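Long-range contacts in carbohydrate oxidase (PDB 3RJA), which oxidises the C1 hydroxyl of mono-, oligo- and polysaccharides to the corresponding lactones, using FAD and reducing molecular oxygen to hydrogen peroxide: residues K221-L227 and V338-D343; E317-A321 and N395-P399; R351-Y355 and F405-W409. All coordinates share one frame; numbering follows the deposited sequence. Where two conformers were deposited one is given.

Contact 1 (K221-L227 and V338-D343). With NAG (2-acetamido-2-deoxy-beta-D-glucopyranose), chain C.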
loop_
_atom_site.group_PDB
_atom_site.type_symbol
_atom_site.label_atom_id
_atom_site.label_comp_id
_atom_site.label_asym_id
_atom_site.label_seq_id
_atom_site.Cartn_x
_atom_site.Cartn_y
_atom_site.Cartn_z
ATOM N N LYS A 221 8.501 28.639 5.542
ATOM C CA LYS A 221 9.538 29.205 4.675
ATOM C C LYS A 221 10.937 28.923 5.180
ATOM O O LYS A 221 11.902 29.184 4.472
ATOM C CB LYS A 221 9.364 30.733 4.526
ATOM C CG LYS A 221 7.983 31.208 4.020
ATOM C CD LYS A 221 7.566 30.439 2.770
ATOM C CE LYS A 221 6.379 31.082 2.086
ATOM N NZ LYS A 221 5.804 30.120 1.105
ATOM N N ASN A 222 11.066 28.395 6.397
ATOM C CA ASN A 222 12.390 28.079 6.926
ATOM C C ASN A 222 12.393 26.938 7.930
ATOM O O ASN A 222 11.331 26.480 8.366
ATOM C CB ASN A 222 13.052 29.325 7.527
ATOM C CG ASN A 222 12.240 29.937 8.665
ATOM O OD1 ASN A 222 11.725 29.227 9.544
ATOM N ND2 ASN A 222 12.132 31.267 8.660
ATOM N N LYS A 223 13.592 26.489 8.284
ATOM C CA LYS A 223 13.776 25.373 9.197
ATOM C C LYS A 223 12.982 25.537 10.483
ATOM O O LYS A 223 12.317 24.583 10.931
ATOM C CB LYS A 223 15.267 25.162 9.515
ATOM C CG LYS A 223 16.065 24.518 8.369
ATOM C CD LYS A 223 17.550 24.618 8.691
ATOM C CE LYS A 223 18.444 24.280 7.537
ATOM N NZ LYS A 223 19.694 23.669 8.042
ATOM N N THR A 224 13.045 26.738 11.071
ATOM C CA THR A 224 12.413 26.974 12.374
ATOM C C THR A 224 10.911 26.778 12.347
ATOM O O THR A 224 10.397 26.047 13.200
ATOM C CB THR A 224 12.851 28.317 13.034
ATOM O OG1 THR A 224 14.236 28.213 13.359
ATOM C CG2 THR A 224 12.094 28.573 14.341
ATOM N N SER A 225 10.237 27.379 11.356
ATOM C CA SER A 225 8.797 27.212 11.167
ATOM C C SER A 225 8.420 25.744 10.917
ATOM O O SER A 225 7.431 25.231 11.492
ATOM C CB SER A 225 8.303 28.090 10.007
ATOM O OG SER A 225 8.642 29.458 10.204
ATOM N N ALA A 226 9.203 25.060 10.072
ATOM C CA ALA A 226 8.940 23.652 9.762
ATOM C C ALA A 226 9.087 22.752 10.997
ATOM O O ALA A 226 8.297 21.822 11.197
ATOM C CB ALA A 226 9.863 23.170 8.644
ATOM N N LEU A 227 10.099 23.039 11.813
ATOM C CA LEU A 227 10.376 22.305 13.045
ATOM C C LEU A 227 9.213 22.470 14.037
ATOM O O LEU A 227 8.719 21.481 14.605
ATOM C CB LEU A 227 11.655 22.876 13.642
ATOM C CG LEU A 227 12.797 22.103 14.301
ATOM C CD1 LEU A 227 13.098 20.783 13.636
ATOM C CD2 LEU A 227 14.049 23.015 14.329
ATOM N N VAL A 338 14.402 18.085 8.884
ATOM C CA VAL A 338 14.242 19.465 8.419
ATOM C C VAL A 338 15.549 20.079 7.860
ATOM O O VAL A 338 15.493 20.839 6.886
ATOM C CB VAL A 338 13.590 20.336 9.524
ATOM C CG1 VAL A 338 13.598 21.819 9.155
ATOM C CG2 VAL A 338 12.117 19.851 9.772
ATOM N N ASP A 339 16.700 19.740 8.465
ATOM C CA ASP A 339 18.018 20.144 7.926
ATOM C C ASP A 339 18.169 19.695 6.456
ATOM O O ASP A 339 18.470 20.508 5.569
ATOM C CB ASP A 339 19.159 19.582 8.792
ATOM C CG ASP A 339 19.431 20.433 10.056
ATOM O OD1 ASP A 339 18.957 21.582 10.168
ATOM O OD2 ASP A 339 20.141 19.941 10.944
ATOM N N TYR A 340 17.908 18.401 6.212
ATOM C CA TYR A 340 17.986 17.805 4.880
ATOM C C TYR A 340 16.937 18.398 3.948
ATOM O O TYR A 340 17.220 18.720 2.808
ATOM C CB TYR A 340 17.764 16.288 5.017
ATOM C CG TYR A 340 18.302 15.450 3.875
ATOM C CD1 TYR A 340 17.525 15.179 2.750
ATOM C CD2 TYR A 340 19.592 14.924 3.931
ATOM C CE1 TYR A 340 18.031 14.390 1.695
ATOM C CE2 TYR A 340 20.097 14.128 2.913
ATOM C CZ TYR A 340 19.308 13.866 1.796
ATOM O OH TYR A 340 19.823 13.094 0.782
ATOM N N TYR A 341 15.715 18.544 4.452
ATOM C CA TYR A 341 14.610 19.161 3.704
ATOM C C TYR A 341 15.100 20.452 3.031
ATOM O O TYR A 341 14.951 20.627 1.804
ATOM C CB TYR A 341 13.505 19.500 4.702
ATOM C CG TYR A 341 12.147 19.869 4.177
ATOM C CD1 TYR A 341 11.897 20.093 2.803
ATOM C CD2 TYR A 341 11.080 20.005 5.076
ATOM C CE1 TYR A 341 10.608 20.441 2.351
ATOM C CE2 TYR A 341 9.814 20.358 4.634
ATOM C CZ TYR A 341 9.573 20.574 3.285
ATOM O OH TYR A 341 8.281 20.872 2.900
ATOM N N PHE A 342 15.677 21.344 3.845
ATOM C CA PHE A 342 16.057 22.694 3.385
ATOM C C PHE A 342 17.422 22.773 2.701
ATOM O O PHE A 342 17.549 23.475 1.706
ATOM C CB PHE A 342 15.914 23.754 4.504
ATOM C CG PHE A 342 14.489 24.154 4.759
ATOM C CD1 PHE A 342 13.669 23.373 5.587
ATOM C CD2 PHE A 342 13.943 25.277 4.145
ATOM C CE1 PHE A 342 12.328 23.712 5.801
ATOM C CE2 PHE A 342 12.590 25.631 4.358
ATOM C CZ PHE A 342 11.789 24.850 5.195
ATOM N N ASP A 343 18.417 22.057 3.224
ATOM C CA ASP A 343 19.776 22.112 2.667
ATOM C C ASP A 343 20.012 21.182 1.459
ATOM O O ASP A 343 20.882 21.466 0.625
ATOM C CB ASP A 343 20.823 21.818 3.743
ATOM C CG ASP A 343 20.678 22.735 4.967
ATOM O OD1 ASP A 343 20.063 23.819 4.845
ATOM O OD2 ASP A 343 21.162 22.356 6.046
HETATM C C1 NAG C . 11.427 31.983 9.689
HETATM C C2 NAG C . 12.352 33.087 10.180
HETATM C C3 NAG C . 11.750 33.680 11.435
HETATM C C4 NAG C . 10.349 34.174 11.119
HETATM C C5 NAG C . 9.512 33.159 10.327
HETATM C C6 NAG C . 8.317 33.869 9.717
HETATM C C7 NAG C . 14.134 32.262 11.632
HETATM C C8 NAG C . 15.565 31.814 11.731
HETATM N N2 NAG C . 13.707 32.623 10.424
HETATM O O3 NAG C . 12.533 34.754 11.909
HETATM O O4 NAG C . 9.743 34.465 12.358
HETATM O O5 NAG C . 10.231 32.576 9.256
HETATM O O6 NAG C . 8.528 35.251 9.874
HETATM O O7 NAG C . 13.417 32.283 12.628
#

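Contact 2 (E317-A321 and N395-P399)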
loop_
_atom_site.group_PDB
_atom_site.type_symbol
_atom_site.label_atom_id
_atom_site.label_comp_id
_atom_site.label_asym_id
_atom_site.label_seq_id
_atom_site.Cartn_x
_atom_site.Cartn_y
_atom_site.Cartn_z
ATOM N N GLU A 317 5.238 5.002 -14.434
ATOM C CA GLU A 317 6.122 6.033 -13.928
ATOM C C GLU A 317 7.515 5.451 -13.793
ATOM O O GLU A 317 7.709 4.230 -13.889
ATOM C CB GLU A 317 5.622 6.572 -12.566
ATOM C CG GLU A 317 4.196 7.145 -12.631
ATOM C CD GLU A 317 3.695 7.740 -11.295
ATOM O OE1 GLU A 317 4.484 7.986 -10.356
ATOM O OE2 GLU A 317 2.484 7.930 -11.182
ATOM N N ASN A 318 8.477 6.329 -13.535
ATOM C CA ASN A 318 9.884 5.951 -13.543
ATOM C C ASN A 318 10.566 6.528 -12.291
ATOM O O ASN A 318 10.858 7.733 -12.232
ATOM C CB ASN A 318 10.529 6.492 -14.834
ATOM C CG ASN A 318 12.001 6.171 -14.936
ATOM O OD1 ASN A 318 12.474 5.162 -14.411
ATOM N ND2 ASN A 318 12.748 7.047 -15.609
ATOM N N PHE A 319 10.819 5.692 -11.283
ATOM C CA PHE A 319 11.040 6.280 -9.968
ATOM C C PHE A 319 11.719 5.374 -8.956
ATOM O O PHE A 319 11.926 4.170 -9.188
ATOM C CB PHE A 319 9.671 6.743 -9.389
ATOM C CG PHE A 319 8.753 5.578 -8.992
ATOM C CD1 PHE A 319 7.919 4.974 -9.930
ATOM C CD2 PHE A 319 8.740 5.104 -7.683
ATOM C CE1 PHE A 319 7.082 3.908 -9.557
ATOM C CE2 PHE A 319 7.900 4.039 -7.298
ATOM C CZ PHE A 319 7.085 3.446 -8.217
ATOM N N TYR A 320 12.058 5.987 -7.825
ATOM C CA TYR A 320 12.535 5.294 -6.662
ATOM C C TYR A 320 11.742 5.829 -5.472
ATOM O O TYR A 320 11.327 7.004 -5.462
ATOM C CB TYR A 320 14.024 5.550 -6.443
ATOM C CG TYR A 320 14.584 4.806 -5.245
ATOM C CD1 TYR A 320 14.445 3.410 -5.124
ATOM C CD2 TYR A 320 15.260 5.481 -4.246
ATOM C CE1 TYR A 320 14.967 2.720 -4.042
ATOM C CE2 TYR A 320 15.788 4.808 -3.160
ATOM C CZ TYR A 320 15.637 3.431 -3.057
ATOM O OH TYR A 320 16.159 2.783 -1.954
ATOM N N ALA A 321 11.524 4.972 -4.481
ATOM C CA ALA A 321 10.727 5.342 -3.317
ATOM C C ALA A 321 11.276 4.641 -2.058
ATOM O O ALA A 321 11.927 3.576 -2.142
ATOM C CB ALA A 321 9.251 4.968 -3.552
ATOM N N ASN A 395 10.874 9.136 -20.399
ATOM C CA ASN A 395 11.941 9.123 -21.411
ATOM C C ASN A 395 13.345 9.411 -20.856
ATOM O O ASN A 395 14.254 9.733 -21.632
ATOM C CB ASN A 395 11.607 10.043 -22.607
ATOM C CG ASN A 395 11.451 11.516 -22.213
ATOM O OD1 ASN A 395 11.941 11.957 -21.172
ATOM N ND2 ASN A 395 10.758 12.287 -23.062
ATOM N N GLN A 396 13.525 9.305 -19.533
ATOM C CA GLN A 396 14.853 9.440 -18.922
ATOM C C GLN A 396 15.225 8.174 -18.185
ATOM O O GLN A 396 14.356 7.431 -17.720
ATOM C CB GLN A 396 14.897 10.575 -17.880
ATOM C CG GLN A 396 14.587 11.968 -18.377
ATOM C CD GLN A 396 14.549 13.012 -17.258
ATOM O OE1 GLN A 396 13.699 12.957 -16.344
ATOM N NE2 GLN A 396 15.451 13.984 -17.338
ATOM N N THR A 397 16.521 7.958 -18.044
ATOM C CA THR A 397 17.066 6.891 -17.225
ATOM C C THR A 397 17.157 7.383 -15.807
ATOM O O THR A 397 17.649 8.482 -15.579
ATOM C CB THR A 397 18.479 6.507 -17.721
ATOM O OG1 THR A 397 18.365 6.049 -19.067
ATOM C CG2 THR A 397 19.097 5.383 -16.892
ATOM N N TYR A 398 16.686 6.583 -14.840
ATOM C CA TYR A 398 16.921 6.933 -13.453
ATOM C C TYR A 398 18.421 6.812 -13.189
ATOM O O TYR A 398 18.958 5.723 -13.305
ATOM C CB TYR A 398 16.144 6.019 -12.498
ATOM C CG TYR A 398 16.223 6.507 -11.075
ATOM C CD1 TYR A 398 17.292 6.168 -10.257
ATOM C CD2 TYR A 398 15.218 7.338 -10.546
ATOM C CE1 TYR A 398 17.355 6.636 -8.945
ATOM C CE2 TYR A 398 15.283 7.805 -9.246
ATOM C CZ TYR A 398 16.351 7.465 -8.455
ATOM O OH TYR A 398 16.422 7.963 -7.161
ATOM N N PRO A 399 19.093 7.925 -12.805
ATOM C CA PRO A 399 20.540 7.873 -12.581
ATOM C C PRO A 399 20.985 7.058 -11.379
ATOM O O PRO A 399 20.404 7.151 -10.296
ATOM C CB PRO A 399 20.933 9.364 -12.415
ATOM C CG PRO A 399 19.865 10.117 -13.104
ATOM C CD PRO A 399 18.608 9.320 -12.794
HETATM O O HOH W 1 14.956 4.292 -15.362
#

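Contact 3 (R351-Y355 and F405-W409)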
loop_
_atom_site.group_PDB
_atom_site.type_symbol
_atom_site.label_atom_id
_atom_site.label_comp_id
_atom_site.label_asym_id
_atom_site.label_seq_id
_atom_site.Cartn_x
_atom_site.Cartn_y
_atom_site.Cartn_z
ATOM N N ARG A 351 14.423 16.634 -10.941
ATOM C CA ARG A 351 13.257 15.768 -11.132
ATOM C C ARG A 351 12.162 16.061 -10.077
ATOM O O ARG A 351 12.418 16.774 -9.116
ATOM C CB ARG A 351 13.686 14.287 -11.126
ATOM C CG ARG A 351 13.996 13.750 -9.740
ATOM C CD ARG A 351 15.334 14.235 -9.229
ATOM N NE ARG A 351 15.848 13.306 -8.237
ATOM C CZ ARG A 351 17.106 13.257 -7.825
ATOM N NH1 ARG A 351 17.441 12.360 -6.918
ATOM N NH2 ARG A 351 18.034 14.099 -8.340
ATOM N N PHE A 352 10.962 15.523 -10.279
ATOM C CA PHE A 352 9.883 15.644 -9.293
ATOM C C PHE A 352 10.154 14.748 -8.063
ATOM O O PHE A 352 10.625 13.604 -8.195
ATOM C CB PHE A 352 8.563 15.252 -9.942
ATOM C CG PHE A 352 7.390 15.288 -9.017
ATOM C CD1 PHE A 352 6.982 16.477 -8.434
ATOM C CD2 PHE A 352 6.679 14.112 -8.725
ATOM C CE1 PHE A 352 5.891 16.510 -7.563
ATOM C CE2 PHE A 352 5.571 14.125 -7.857
ATOM C CZ PHE A 352 5.175 15.328 -7.279
ATOM N N TRP A 353 9.895 15.275 -6.874
ATOM C CA TRP A 353 9.948 14.456 -5.667
ATOM C C TRP A 353 8.859 14.939 -4.731
ATOM O O TRP A 353 8.436 16.097 -4.826
ATOM C CB TRP A 353 11.331 14.475 -4.976
ATOM C CG TRP A 353 11.792 15.842 -4.483
ATOM C CD1 TRP A 353 12.696 16.688 -5.108
ATOM C CD2 TRP A 353 11.398 16.516 -3.269
ATOM N NE1 TRP A 353 12.863 17.835 -4.367
ATOM C CE2 TRP A 353 12.077 17.770 -3.244
ATOM C CE3 TRP A 353 10.525 16.194 -2.213
ATOM C CZ2 TRP A 353 11.931 18.694 -2.180
ATOM C CZ3 TRP A 353 10.358 17.116 -1.170
ATOM C CH2 TRP A 353 11.050 18.363 -1.170
ATOM N N PHE A 354 8.421 14.050 -3.832
ATOM C CA PHE A 354 7.575 14.423 -2.712
ATOM C C PHE A 354 7.866 13.583 -1.452
ATOM O O PHE A 354 8.499 12.518 -1.525
ATOM C CB PHE A 354 6.092 14.390 -3.101
ATOM C CG PHE A 354 5.537 13.003 -3.311
ATOM C CD1 PHE A 354 5.212 12.197 -2.223
ATOM C CD2 PHE A 354 5.303 12.518 -4.612
ATOM C CE1 PHE A 354 4.668 10.908 -2.417
ATOM C CE2 PHE A 354 4.761 11.249 -4.825
ATOM C CZ PHE A 354 4.444 10.436 -3.717
ATOM N N TYR A 355 7.431 14.090 -0.299
ATOM C CA TYR A 355 7.240 13.239 0.886
ATOM C C TYR A 355 5.776 13.396 1.318
ATOM O O TYR A 355 5.133 14.401 1.024
ATOM C CB TYR A 355 8.182 13.621 2.037
ATOM C CG TYR A 355 7.878 14.990 2.614
ATOM C CD1 TYR A 355 6.863 15.158 3.550
ATOM C CD2 TYR A 355 8.606 16.127 2.204
ATOM C CE1 TYR A 355 6.580 16.402 4.078
ATOM C CE2 TYR A 355 8.335 17.383 2.725
ATOM C CZ TYR A 355 7.316 17.509 3.661
ATOM O OH TYR A 355 7.002 18.731 4.188
ATOM N N PHE A 405 19.890 10.484 -2.712
ATOM C CA PHE A 405 18.941 11.521 -2.310
ATOM C C PHE A 405 17.927 10.972 -1.281
ATOM O O PHE A 405 17.929 11.420 -0.112
ATOM C CB PHE A 405 18.241 12.145 -3.542
ATOM C CG PHE A 405 17.063 13.037 -3.199
ATOM C CD1 PHE A 405 17.149 13.989 -2.170
ATOM C CD2 PHE A 405 15.876 12.948 -3.924
ATOM C CE1 PHE A 405 16.023 14.793 -1.833
ATOM C CE2 PHE A 405 14.795 13.751 -3.612
ATOM C CZ PHE A 405 14.863 14.675 -2.561
ATOM N N LEU A 406 17.087 9.997 -1.670
ATOM C CA LEU A 406 16.153 9.440 -0.671
ATOM C C LEU A 406 16.890 8.682 0.440
ATOM O O LEU A 406 16.496 8.767 1.599
ATOM C CB LEU A 406 15.036 8.598 -1.297
ATOM C CG LEU A 406 14.076 9.318 -2.276
ATOM C CD1 LEU A 406 12.843 8.467 -2.550
ATOM C CD2 LEU A 406 13.661 10.684 -1.776
ATOM N N ASP A 407 17.967 7.972 0.110
ATOM C CA ASP A 407 18.727 7.253 1.134
ATOM C C ASP A 407 19.178 8.204 2.247
ATOM O O ASP A 407 19.096 7.872 3.437
ATOM C CB ASP A 407 19.979 6.585 0.528
ATOM C CG ASP A 407 19.662 5.315 -0.267
ATOM O OD1 ASP A 407 18.489 4.840 -0.276
ATOM O OD2 ASP A 407 20.629 4.768 -0.859
ATOM N N GLY A 408 19.664 9.386 1.853
ATOM C CA GLY A 408 20.159 10.359 2.823
ATOM C C GLY A 408 19.044 10.939 3.681
ATOM O O GLY A 408 19.225 11.164 4.873
ATOM N N TRP A 409 17.876 11.169 3.090
ATOM C CA TRP A 409 16.767 11.713 3.871
ATOM C C TRP A 409 16.321 10.711 4.930
ATOM O O TRP A 409 16.073 11.087 6.065
ATOM C CB TRP A 409 15.588 12.102 2.975
ATOM C CG TRP A 409 14.835 13.331 3.436
ATOM C CD1 TRP A 409 14.854 13.919 4.693
ATOM C CD2 TRP A 409 13.934 14.099 2.655
ATOM N NE1 TRP A 409 14.027 15.015 4.712
ATOM C CE2 TRP A 409 13.447 15.144 3.475
ATOM C CE3 TRP A 409 13.500 14.023 1.320
ATOM C CZ2 TRP A 409 12.560 16.095 3.004
ATOM C CZ3 TRP A 409 12.601 14.943 0.870
ATOM C CH2 TRP A 409 12.143 15.976 1.706
#

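Contact 1 (K221-L227 and V338-D343)
Lys223, in the first turn of helix 223-239, is the hub of a salt-bridge network with Asp339 and Asp343 of helix 332-345. Its NZ lies 2.8 Å from Asp343 OD2, which it meets on the syn side, and 3.1 Å from Asp339 OD1, which it approaches from above the carboxylate, 49° out of plane. The two acids stand one helical turn apart, Asp343 N bonding back to Asp339 O, and the lysine chain crosses both nearly at right angles.

Apolar packing lies nearer the lysine backbone. Lys223 CG, anti to its carbonyl carbon (chi1 -75°), slides past Val338 and Phe342 in the opposite direction, 3.7 Å from Val338 CG1 and 3.8 Å from Phe342 CD1; the side chain sits as a knob in the hole formed by Val338, Asp339, Phe342 and Asp343. The peptide joining Asn222 to Lys223 lies over one face of the Phe342 ring, with Lys223 N above its centre. Ala226 CB comes instead at the ring edge, 3.8 Å from Phe342 CE1, while Leu227 CD1 touches Val338 CG2 more loosely. The two short helical segments are 9.9 Å apart at closest axial approach, their directions 138° apart.

Capping and glycosylation meet in one residue. Asn222 OD1 takes the N-H of Ser225 in an almost straight 3.0 Å bond, making Asn222 the N-cap. Its ND2 carries the N-acetylglucosamine through a 1.4 Å covalent bond to C1, in an Asn-Lys-Thr sequon.

The chemistry therefore changes along the contact: an ion triad at the end of the lysine chain, hydrocarbon and ring contacts along its stem, and a side-chain amide whose oxygen caps the helix while its nitrogen holds the sugar. Two neighbouring carboxylates would be expected to favour a charged ammonium on Lys223.

Contact 2 (E317-A321 and N395-P399)
Phe319 and Tyr398 mark the nearest backbone approach, with CA atoms 6.9 Å apart, where segment 317-321, largely strand, passes the irregular segment 395-399. That separation is too wide for strand pairing, and side chains and a water fill the interval.

Asn318 spans it at one end. With CG anti to the backbone N (chi1 179°), its amide extends to the loop, bringing ND2 within 2.7 Å of Gln396 O; the same ND2 donates to Asp393 O, just ahead of the loop segment. The other end of the amide works through solvent: a water donates to Asn318 OD1 at 2.8 Å and accepts from Tyr398 N at 2.9 Å. The bond to Asp393 O on one amide atom and the water on the other probably restrain the rotation of the group.

At the other end, the phenol of Tyr398 lies against the root of the Tyr320 side chain. Tyr320 CB is 3.6 Å from Tyr398 CZ and 3.5 Å from Tyr398 OH, and the two side chains pass at a slant without stacking. Their hydroxyls diverge: Tyr398 OH bonds to Asp390 OD2, whereas Tyr320 OH has Asp430 among its partners.

Phe319 points away from the loop and stacks on Tyr389, while Glu317, at the start of the segment, lies in the sugar-analogue pocket and is salt-bridged to Arg391. In the fold, strand 318-326 pairs with strand 384-392 through backbone bonds of Asn318 with Tyr392 and Tyr320 with Asp390. The loop leaves that neighbouring strand, runs alongside Asn318 and Tyr320, with Pro399 on Tyr392, and leads into helix 403-414.

Contact 3 (R351-Y355 and F405-W409)
An aromatic cluster of Trp353, Tyr355, Phe405 and Trp409 joins strand 352-359 to helix 403-414. Trp353 receives two of these rings on one face. The edge of Phe405 is directed at the face of the Trp353 five-membered ring, a T-shaped pair with centroids 5.0 Å apart and planes at 68°; Phe405 CZ stands over that face, offset toward the rim. Farther along the same indole, Trp409 presents its edge to the six-membered ring in an offset edge-to-face pair, with Trp409 CH2 3.6 Å from Trp353 CZ3 and the planes at 79°. Trp353 CG lies between the backbone N and the carbonyl carbon (chi1 62°), which turns the indole face to the helix, where both rings can reach it.

This is the helix-covered side of the large antiparallel sheet, whose strands 352-359 and 384-392 are neighbours. Residues alternate along the strand: Trp353 and Tyr355 point to the helix, whereas Phe354 points away and lines the pocket of the bound sugar analogue. Replacing Trp353 with an alanine would probably leave the edges of Phe405 and Trp409 without the face they pack against and open a gap beneath the helix.

Trp409 CH2 also touches Tyr355 CD2 at 3.6 Å, the two rings meeting obliquely. The polar ends in the cluster are engaged elsewhere: Trp409 NE1 donates to Phe337 O, Trp353 NE1 to Val348 O, and Tyr355 OH bonds to Tyr341 OH. At the border, Arg351 slides past Phe405 in the opposite direction, its NH1 3.4 Å from Phe405 CD2 and the guanidinium plane nearly perpendicular to the ring, while its NE is salt-bridged to Asp390 OD1.

Contacts 2 and 3 are buried and reach the same antiparallel sheet, with centres about 12 Å apart; contact 1 is partly buried, its centre about 28 Å from that of the chain, and joins two helices. Chemistry follows place: charge and a glycan at the periphery, mainly aromatic rings with one arginine at the border in contact 3, and a mixture of amide, water and phenol at contact 2. The contacts are linked physically. Helix 332-345, one side of contact 1, also touches contact 3, where its Tyr340 stacks on Trp409. Between contacts 2 and 3, Leu406 CD1 packs on Tyr320 O at 3.6 Å, and Asp390 is a shared partner.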